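Xylose isomerase domain protein (PDB 3U0H) is a TIM-barrel protein of the xylose isomerase-like family and probably acts as an isomerase. Local coordinates at residues A186-H189 with E190-A194; V232-L235 with R236-L240. All coordinates share one frame; numbering follows the deposited sequence.

Contact 1 caps the short helix 190-194, and contact 2 is a stretch of helix 231-241, which follows it in the chain and packs against it on the outside of the barrel. Their centres lie about 9 Å apart, some 18 Å (contact 1) and 17 Å (contact 2) from the centre of the chain. A salt bridge joins them, Glu-190 OE1 lying 2.5 Å from Arg-236 NH1, and the same carboxylate oxygen rests 3.5 Å from Pro-233 CB. On the apolar side Leu-193 CD1 meets Phe-234 CD1 at 3.6 Å. A salt bridge and an apolar contact therefore join the two helices.

Contact 1: residues A186-H189 with E190-A194; sequences AGEH and EDDLA
His-189 and Asp-192 form a capping box at the start of helix 190-194. From the N-cap position His-189 accepts through its ring: ND1 receives Asp-191 N at 3.1 Å, almost straight at 174° and close to the ring plane, consistent with ND1 carrying no proton. The imidazole of His-189, its CG opposite the backbone N and beside the carbonyl carbon (chi1 -166°), leans toward the chain that follows. In return Asp-192 OD2 takes the His-189 N-H at 2.7 Å through its anti lone pair. CG of Asp-192 lies beside the backbone N (chi1 -66°), which lets the carboxylate reach back to that N-H. Were Asp-192 replaced by alanine, His-189 N would probably lose its side-chain acceptor and the cap would be weakened. Separately, Asp-192 N makes a backbone bond to His-189 O at 2.8 Å. The cap itself is the close-knit part; the outer side is looser, where the exposed ring and the Asp-191 carboxylate run side by side with CE1 3.6 Å from OD2. Just after helix 180-185, Gly-187 leaves the helical conformation in a Schellman motif, its positive phi suiting a residue without a side chain. Glu-188 CB touches Asp-192 OD2 at 3.5 Å, but its carboxylate turns to Tyr-142 and the backbone N of Leu-159. Two acidic residues, Asp-191 and Asp-192, in the first turn are likely to interact favourably with the helix dipole.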
loop_
_atom_site.group_PDB
_atom_site.type_symbol
_atom_site.label_atom_id
_atom_site.label_comp_id
_atom_site.label_asym_id
_atom_site.label_seq_id
_atom_site.Cartn_x
_atom_site.Cartn_y
_atom_site.Cartn_z
ATOM N N ALA A 186 -33.662 5.977 5.956
ATOM C CA ALA A 186 -32.921 6.850 5.023
ATOM C C ALA A 186 -33.688 7.099 3.717
ATOM O O ALA A 186 -33.201 7.839 2.852
ATOM C CB ALA A 186 -31.518 6.309 4.718
ATOM N N GLY A 187 -34.856 6.478 3.566
ATOM C CA GLY A 187 -35.682 6.706 2.370
ATOM C C GLY A 187 -35.058 6.121 1.115
ATOM O O GLY A 187 -35.332 6.578 0.018
ATOM N N GLU A 188 -34.251 5.074 1.253
ATOM C CA GLU A 188 -33.647 4.414 0.081
ATOM C C GLU A 188 -34.606 3.459 -0.693
ATOM O O GLU A 188 -35.653 3.105 -0.190
ATOM C CB GLU A 188 -32.371 3.686 0.549
ATOM C CG GLU A 188 -31.327 4.659 1.057
ATOM C CD GLU A 188 -30.196 4.020 1.833
ATOM O OE1 GLU A 188 -30.312 2.825 2.265
ATOM O OE2 GLU A 188 -29.185 4.742 1.991
ATOM N N HIS A 189 -34.173 3.031 -1.871
ATOM C CA HIS A 189 -34.928 2.249 -2.862
ATOM C C HIS A 189 -34.228 0.919 -3.057
ATOM O O HIS A 189 -33.001 0.808 -2.901
ATOM C CB HIS A 189 -34.918 3.031 -4.195
ATOM C CG HIS A 189 -35.917 2.555 -5.246
ATOM N ND1 HIS A 189 -35.647 1.541 -6.123
ATOM C CD2 HIS A 189 -37.193 3.057 -5.615
ATOM C CE1 HIS A 189 -36.690 1.386 -6.969
ATOM N NE2 HIS A 189 -37.631 2.317 -6.663
ATOM N N GLU A 190 -35.004 -0.112 -3.392
ATOM C CA GLU A 190 -34.464 -1.424 -3.771
ATOM C C GLU A 190 -33.195 -1.297 -4.663
ATOM O O GLU A 190 -32.216 -1.989 -4.426
ATOM C CB GLU A 190 -35.569 -2.258 -4.451
ATOM C CG GLU A 190 -35.096 -3.327 -5.442
ATOM C CD GLU A 190 -36.168 -4.319 -5.847
ATOM O OE1 GLU A 190 -37.375 -4.082 -5.621
ATOM O OE2 GLU A 190 -35.780 -5.355 -6.408
ATOM N N ASP A 191 -33.212 -0.393 -5.648
ATOM C CA ASP A 191 -32.105 -0.223 -6.604
ATOM C C ASP A 191 -30.820 0.309 -5.939
ATOM O O ASP A 191 -29.741 0.104 -6.472
ATOM C CB ASP A 191 -32.470 0.696 -7.831
ATOM C CG ASP A 191 -33.615 0.148 -8.689
ATOM O OD1 ASP A 191 -33.951 -1.052 -8.564
ATOM O OD2 ASP A 191 -34.166 0.916 -9.519
ATOM N N ASP A 192 -30.930 1.014 -4.821
ATOM C CA ASP A 192 -29.728 1.446 -4.115
ATOM C C ASP A 192 -28.870 0.251 -3.670
ATOM O O ASP A 192 -27.624 0.270 -3.741
ATOM C CB ASP A 192 -30.100 2.322 -2.918
ATOM C CG ASP A 192 -30.722 3.642 -3.345
ATOM O OD1 ASP A 192 -30.066 4.387 -4.116
ATOM O OD2 ASP A 192 -31.864 3.931 -2.909
ATOM N N LEU A 193 -29.578 -0.817 -3.288
ATOM C CA LEU A 193 -28.982 -2.036 -2.802
ATOM C C LEU A 193 -28.617 -2.947 -3.927
ATOM O O LEU A 193 -27.580 -3.576 -3.859
ATOM C CB LEU A 193 -29.936 -2.730 -1.866
ATOM C CG LEU A 193 -30.433 -1.890 -0.707
ATOM C CD1 LEU A 193 -31.399 -2.706 0.144
ATOM C CD2 LEU A 193 -29.265 -1.393 0.136
ATOM N N ALA A 194 -29.447 -3.037 -4.968
ATOM C CA ALA A 194 -29.119 -3.862 -6.133
ATOM C C ALA A 194 -27.834 -3.428 -6.882
ATOM O O ALA A 194 -27.209 -4.238 -7.558
ATOM C CB ALA A 194 -30.287 -3.927 -7.133
#

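Contact 2: residues V232-L235 with R236-L240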
loop_
_atom_site.group_PDB
_atom_site.type_symbol
_atom_site.label_atom_id
_atom_site.label_comp_id
_atom_site.label_asym_id
_atom_site.label_seq_id
_atom_site.Cartn_x
_atom_site.Cartn_y
_atom_site.Cartn_z
ATOM N N VAL A 232 -39.725 -7.444 1.110
ATOM C CA VAL A 232 -39.440 -8.219 -0.082
ATOM C C VAL A 232 -38.489 -7.463 -1.039
ATOM O O VAL A 232 -37.521 -8.036 -1.429
ATOM C CB VAL A 232 -40.704 -8.733 -0.779
ATOM C CG1 VAL A 232 -40.299 -9.524 -2.012
ATOM C CG2 VAL A 232 -41.491 -9.636 0.144
ATOM N N PRO A 233 -38.756 -6.180 -1.380
ATOM C CA PRO A 233 -37.795 -5.378 -2.164
ATOM C C PRO A 233 -36.458 -5.173 -1.489
ATOM O O PRO A 233 -35.443 -5.124 -2.170
ATOM C CB PRO A 233 -38.478 -4.022 -2.305
ATOM C CG PRO A 233 -39.952 -4.323 -2.200
ATOM C CD PRO A 233 -40.077 -5.501 -1.256
ATOM N N PHE A 234 -36.450 -5.049 -0.169
ATOM C CA PHE A 234 -35.180 -5.022 0.588
ATOM C C PHE A 234 -34.315 -6.249 0.345
ATOM O O PHE A 234 -33.164 -6.131 -0.054
ATOM C CB PHE A 234 -35.451 -4.923 2.086
ATOM C CG PHE A 234 -34.215 -4.915 2.933
ATOM C CD1 PHE A 234 -33.403 -3.812 2.972
ATOM C CD2 PHE A 234 -33.919 -5.970 3.739
ATOM C CE1 PHE A 234 -32.307 -3.767 3.786
ATOM C CE2 PHE A 234 -32.842 -5.939 4.565
ATOM C CZ PHE A 234 -32.008 -4.833 4.565
ATOM N N LEU A 235 -34.881 -7.428 0.584
ATOM C CA LEU A 235 -34.176 -8.651 0.335
ATOM C C LEU A 235 -33.880 -8.841 -1.152
ATOM O O LEU A 235 -32.812 -9.281 -1.528
ATOM C CB LEU A 235 -34.974 -9.823 0.850
ATOM C CG LEU A 235 -35.121 -9.760 2.340
ATOM C CD1 LEU A 235 -36.148 -10.827 2.767
ATOM C CD2 LEU A 235 -33.735 -9.945 2.934
ATOM N N ARG A 236 -34.839 -8.535 -2.005
ATOM C CA ARG A 236 -34.658 -8.825 -3.388
ATOM C C ARG A 236 -33.424 -8.030 -3.830
ATOM O O ARG A 236 -32.559 -8.556 -4.495
ATOM C CB ARG A 236 -35.899 -8.446 -4.187
ATOM C CG ARG A 236 -35.827 -8.791 -5.690
ATOM C CD ARG A 236 -36.825 -7.970 -6.492
ATOM N NE ARG A 236 -38.157 -8.227 -6.043
ATOM C CZ ARG A 236 -39.132 -7.327 -5.834
ATOM N NH1 ARG A 236 -38.990 -6.006 -5.979
ATOM N NH2 ARG A 236 -40.302 -7.797 -5.456
ATOM N N GLY A 237 -33.342 -6.771 -3.421
ATOM C CA GLY A 237 -32.254 -5.915 -3.841
ATOM C C GLY A 237 -30.934 -6.513 -3.393
ATOM O O GLY A 237 -30.013 -6.511 -4.132
ATOM N N LEU A 238 -30.888 -7.021 -2.166
ATOM C CA LEU A 238 -29.677 -7.555 -1.621
ATOM C C LEU A 238 -29.344 -8.799 -2.430
ATOM O O LEU A 238 -28.189 -8.935 -2.892
ATOM C CB LEU A 238 -29.851 -7.854 -0.111
ATOM C CG LEU A 238 -29.913 -6.532 0.664
ATOM C CD1 LEU A 238 -30.377 -6.688 2.105
ATOM C CD2 LEU A 238 -28.551 -5.845 0.526
ATOM N N TYR A 239 -30.371 -9.647 -2.661
ATOM C CA TYR A 239 -30.216 -10.821 -3.499
ATOM C C TYR A 239 -29.671 -10.499 -4.901
ATOM O O TYR A 239 -28.801 -11.223 -5.377
ATOM C CB TYR A 239 -31.499 -11.664 -3.621
ATOM C CG TYR A 239 -31.275 -13.050 -4.254
ATOM C CD1 TYR A 239 -30.815 -14.131 -3.499
ATOM C CD2 TYR A 239 -31.514 -13.272 -5.600
ATOM C CE1 TYR A 239 -30.605 -15.384 -4.085
ATOM C CE2 TYR A 239 -31.307 -14.518 -6.199
ATOM C CZ TYR A 239 -30.853 -15.561 -5.443
ATOM O OH TYR A 239 -30.644 -16.775 -6.038
ATOM N N LEU A 240 -30.161 -9.456 -5.567
ATOM C CA LEU A 240 -29.652 -9.136 -6.937
ATOM C C LEU A 240 -28.222 -8.526 -6.875
ATOM O O LEU A 240 -27.399 -8.727 -7.762
ATOM C CB LEU A 240 -30.584 -8.186 -7.673
ATOM C CG LEU A 240 -31.955 -8.712 -8.057
ATOM C CD1 LEU A 240 -32.839 -7.493 -8.360
ATOM C CD2 LEU A 240 -31.891 -9.694 -9.241
#
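Helix 231-241 belongs to the beta-alpha-beta unit that carries the chain from strand 201-206 to strand 246-249 of the TIM barrel, and its contacts here run from one turn to the next. On the buried side Leu-238 CD1 sits over one face of the Phe-234 ring, 3.7 Å from the centroid and 20° off the ring normal, a CH-pi contact displaced toward the CZ and CE2 rim. With CG of Phe-234 opposite the backbone N and beside the carbonyl carbon (chi1 179°), the ring stands where the Leu-238 methyl can meet its face. Flat and apolar, phenylalanine can offer Leu-238 a face while its ring also meets Trp-183 and Val-204. In the barrel this side of the helix lies on strand 201-206, where Leu-238 reaches Val-201 and Val-204 and Leu-235 reaches Ile-206; Leu-235 also leans on Leu-275 and Ala-279 of helix 261-280. The backbone keeps the i to i+4 pattern, with Arg-236 N bonded to Val-232 O at 2.8 Å and Tyr-239 N to Leu-235 O at 2.7 Å. Pro-233, lacking an N-H, fits near the start of the helix, and its carbonyl still accepts Gly-237 N at 2.9 Å. On the more open side the long Arg-236 chain, bent at chi3 (-60°), turns back along the helix: one face of its guanidinium lies over Pro-233 CA, and NH2 comes within 3.9 Å of Val-232 CG1, while NH1 pairs with Glu-190. Farther along, Tyr-239 makes a cation-pi contact with Arg-244 and packs on Glu-53 of a second subunit.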